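Local coordinates for protein translation initiation factor 4E (Ascaris suum, PDB 3M94) that binds the methylated guanosine cap at the 5' end of mRNA, here the trimethylguanosine form, and probably recruits the capped message for translation initiation, at residues L59-I64 and G112-C116. Numbering follows the deposited sequence.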
ATOM      1  N   LEU A  59       0.999  -1.710  -5.388  1.00 20.67           N
ATOM      2  CA  LEU A  59      -0.082  -2.607  -5.747  1.00 20.45           C
ATOM      3  C   LEU A  59      -1.354  -1.792  -5.865  1.00 20.52           C
ATOM      4  O   LEU A  59      -1.910  -1.365  -4.843  1.00 20.06           O
ATOM      5  CB  LEU A  59      -0.278  -3.749  -4.743  1.00 19.90           C
ATOM      6  CG  LEU A  59      -1.169  -4.849  -5.376  1.00 20.68           C
ATOM      7  CD1 LEU A  59      -0.340  -5.803  -6.274  1.00 20.76           C
ATOM      8  CD2 LEU A  59      -1.944  -5.636  -4.334  1.00 20.36           C
ATOM      9  N   PHE A  60      -1.799  -1.566  -7.107  1.00 19.77           N
ATOM     10  CA  PHE A  60      -2.953  -0.711  -7.359  1.00 19.02           C
ATOM     11  C   PHE A  60      -4.016  -1.433  -8.162  1.00 19.40           C
ATOM     12  O   PHE A  60      -3.706  -2.358  -8.946  1.00 17.61           O
ATOM     13  CB  PHE A  60      -2.539   0.583  -8.070  1.00 19.22           C
ATOM     14  CG  PHE A  60      -2.007   1.658  -7.120  1.00 21.02           C
ATOM     15  CD1 PHE A  60      -0.849   1.433  -6.364  1.00 21.30           C
ATOM     16  CD2 PHE A  60      -2.684   2.865  -6.960  1.00 18.66           C
ATOM     17  CE1 PHE A  60      -0.380   2.379  -5.475  1.00 19.40           C
ATOM     18  CE2 PHE A  60      -2.203   3.832  -6.083  1.00 18.30           C
ATOM     19  CZ  PHE A  60      -1.056   3.582  -5.334  1.00 19.64           C
ATOM     20  N   LYS A  61      -5.266  -1.001  -7.971  1.00 18.19           N
ATOM     21  CA  LYS A  61      -6.370  -1.526  -8.759  1.00 18.76           C
ATOM     22  C   LYS A  61      -6.042  -1.320 -10.221  1.00 18.70           C
ATOM     23  O   LYS A  61      -5.552  -0.247 -10.590  1.00 18.41           O
ATOM     24  CB  LYS A  61      -7.691  -0.819  -8.391  1.00 18.19           C
ATOM     25  CG  LYS A  61      -8.277  -1.268  -7.059  1.00 19.73           C
ATOM     26  CD  LYS A  61      -9.453  -0.377  -6.648  1.00 21.12           C
ATOM     27  CE  LYS A  61     -10.215  -0.963  -5.481  1.00 21.91           C
ATOM     28  NZ  LYS A  61     -11.093   0.081  -4.834  1.00 24.16           N
ATOM     29  N   GLU A  62      -6.282  -2.339 -11.049  1.00 18.96           N
ATOM     30  CA  GLU A  62      -6.015  -2.216 -12.481  1.00 20.16           C
ATOM     31  C   GLU A  62      -6.681  -0.961 -13.041  1.00 20.77           C
ATOM     32  O   GLU A  62      -7.859  -0.711 -12.772  1.00 21.19           O
ATOM     33  CB  GLU A  62      -6.499  -3.433 -13.273  1.00 20.42           C
ATOM     34  CG  GLU A  62      -6.028  -3.420 -14.748  1.00 21.02           C
ATOM     35  CD  GLU A  62      -6.495  -4.628 -15.537  1.00 24.29           C
ATOM     36  OE1 GLU A  62      -7.544  -5.223 -15.189  1.00 24.35           O
ATOM     37  OE2 GLU A  62      -5.812  -4.993 -16.523  1.00 26.17           O
ATOM     38  N   GLY A  63      -5.925  -0.183 -13.812  1.00 20.62           N
ATOM     39  CA  GLY A  63      -6.463   1.011 -14.438  1.00 20.70           C
ATOM     40  C   GLY A  63      -6.239   2.257 -13.604  1.00 20.99           C
ATOM     41  O   GLY A  63      -6.631   3.341 -14.015  1.00 21.62           O
ATOM     42  N   ILE A  64      -5.643   2.103 -12.419  1.00 20.95           N
ATOM     43  CA  ILE A  64      -5.166   3.243 -11.649  1.00 20.90           C
ATOM     44  C   ILE A  64      -3.652   3.238 -11.713  1.00 20.83           C
ATOM     45  O   ILE A  64      -3.006   2.311 -11.218  1.00 21.04           O
ATOM     46  CB  ILE A  64      -5.610   3.229 -10.165  1.00 21.13           C
ATOM     47  CG1 ILE A  64      -7.135   3.214 -10.031  1.00 20.82           C
ATOM     48  CG2 ILE A  64      -5.023   4.444  -9.411  1.00 20.43           C
ATOM     49  CD1 ILE A  64      -7.609   2.975  -8.596  1.00 20.51           C
ATOM     50  N   GLY A 112     -14.048  -0.210   0.704  1.00 20.03           N
ATOM     51  CA  GLY A 112     -13.128  -0.726  -0.304  1.00 19.40           C
ATOM     52  C   GLY A 112     -13.112   0.053  -1.604  1.00 18.77           C
ATOM     53  O   GLY A 112     -12.086   0.106  -2.271  1.00 18.07           O
ATOM     54  N   GLU A 113     -14.250   0.646  -1.969  1.00 18.73           N
ATOM     55  CA  GLU A 113     -14.316   1.537  -3.138  1.00 18.97           C
ATOM     56  C   GLU A 113     -13.388   2.768  -3.024  1.00 18.38           C
ATOM     57  O   GLU A 113     -13.035   3.372  -4.033  1.00 18.36           O
ATOM     58  CB  GLU A 113     -15.763   1.971  -3.435  1.00 18.97           C
ATOM     59  CG  GLU A 113     -16.501   2.657  -2.273  1.00 21.95           C
ATOM     60  CD  GLU A 113     -17.349   1.692  -1.439  1.00 25.76           C
ATOM     61  OE1 GLU A 113     -16.859   0.579  -1.076  1.00 25.71           O
ATOM     62  OE2 GLU A 113     -18.519   2.056  -1.159  1.00 27.19           O
ATOM     63  N   TYR A 114     -12.998   3.132  -1.805  1.00 17.61           N
ATOM     64  CA  TYR A 114     -12.136   4.299  -1.608  1.00 17.68           C
ATOM     65  C   TYR A 114     -10.636   3.992  -1.666  1.00 17.41           C
ATOM     66  O   TYR A 114      -9.819   4.897  -1.757  1.00 17.70           O
ATOM     67  CB  TYR A 114     -12.493   5.012  -0.306  1.00 17.39           C
ATOM     68  CG  TYR A 114     -13.841   5.665  -0.387  1.00 19.29           C
ATOM     69  CD1 TYR A 114     -13.978   6.931  -0.951  1.00 19.83           C
ATOM     70  CD2 TYR A 114     -14.986   5.005   0.068  1.00 18.90           C
ATOM     71  CE1 TYR A 114     -15.226   7.542  -1.038  1.00 23.19           C
ATOM     72  CE2 TYR A 114     -16.233   5.599  -0.019  1.00 21.58           C
ATOM     73  CZ  TYR A 114     -16.342   6.867  -0.571  1.00 22.47           C
ATOM     74  OH  TYR A 114     -17.561   7.460  -0.669  1.00 24.96           O
ATOM     75  N   ILE A 115     -10.279   2.716  -1.624  1.00 17.16           N
ATOM     76  CA  ILE A 115      -8.880   2.316  -1.685  1.00 16.78           C
ATOM     77  C   ILE A 115      -8.349   2.290  -3.125  1.00 16.97           C
ATOM     78  O   ILE A 115      -8.930   1.646  -3.997  1.00 16.86           O
ATOM     79  CB  ILE A 115      -8.698   0.953  -0.981  1.00 17.24           C
ATOM     80  CG1 ILE A 115      -8.827   1.165   0.532  1.00 16.94           C
ATOM     81  CG2 ILE A 115      -7.336   0.304  -1.330  1.00 16.20           C
ATOM     82  CD1 ILE A 115      -9.149  -0.050   1.255  1.00 18.27           C
ATOM     83  N   CYS A 116      -7.241   2.986  -3.370  1.00 16.59           N
ATOM     84  CA  CYS A 116      -6.617   2.971  -4.682  1.00 16.63           C
ATOM     85  C   CYS A 116      -5.517   1.925  -4.763  1.00 16.66           C
ATOM     86  O   CYS A 116      -5.457   1.162  -5.727  1.00 15.61           O
ATOM     87  CB  CYS A 116      -6.043   4.339  -5.020  1.00 16.85           C
ATOM     88  SG  CYS A 116      -7.294   5.587  -4.954  1.00 18.77           S
TER
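Start at Leu59, near the end of strand 56-61: its side chain stays clear of 112-116. At Phe60 the two segments come together, the CA atoms of Phe60 and Cys116 standing 5.8 Å apart; the ring packs on Cys116 (CE2 to CB, 4.0 Å), and Phe60 CA makes a CA-H...O contact of 3.5 Å with Cys116 O. Lys61 carries the polar part. Its backbone N donates an almost straight 3.1 Å hydrogen bond to Cys116 O, joining the end of one antiparallel strand to the start of the other. Its extended side chain then runs along 112-116 until NZ bonds Ile115 O at 2.8 Å and Gly112 O at 2.7 Å, so the ammonium ties the strand to the 3-10 turn leading into it. From Lys61 a type II turn reverses the chain, closed by Ile64 N to Lys61 O at 3.0 Å; at Gly63's positive phi a CB would jam against Glu62 O. The turn brings Ile64 back against Cys116, CD1 to CB at 4.1 Å. In the curved antiparallel sheet of the eIF4E fold, backbone hydrogen bonds join Phe60 to Ala10 of flanking strand 4-14 and Cys116 to Trp132 of strand 127-133, and Leu59 packs on helix 88-104.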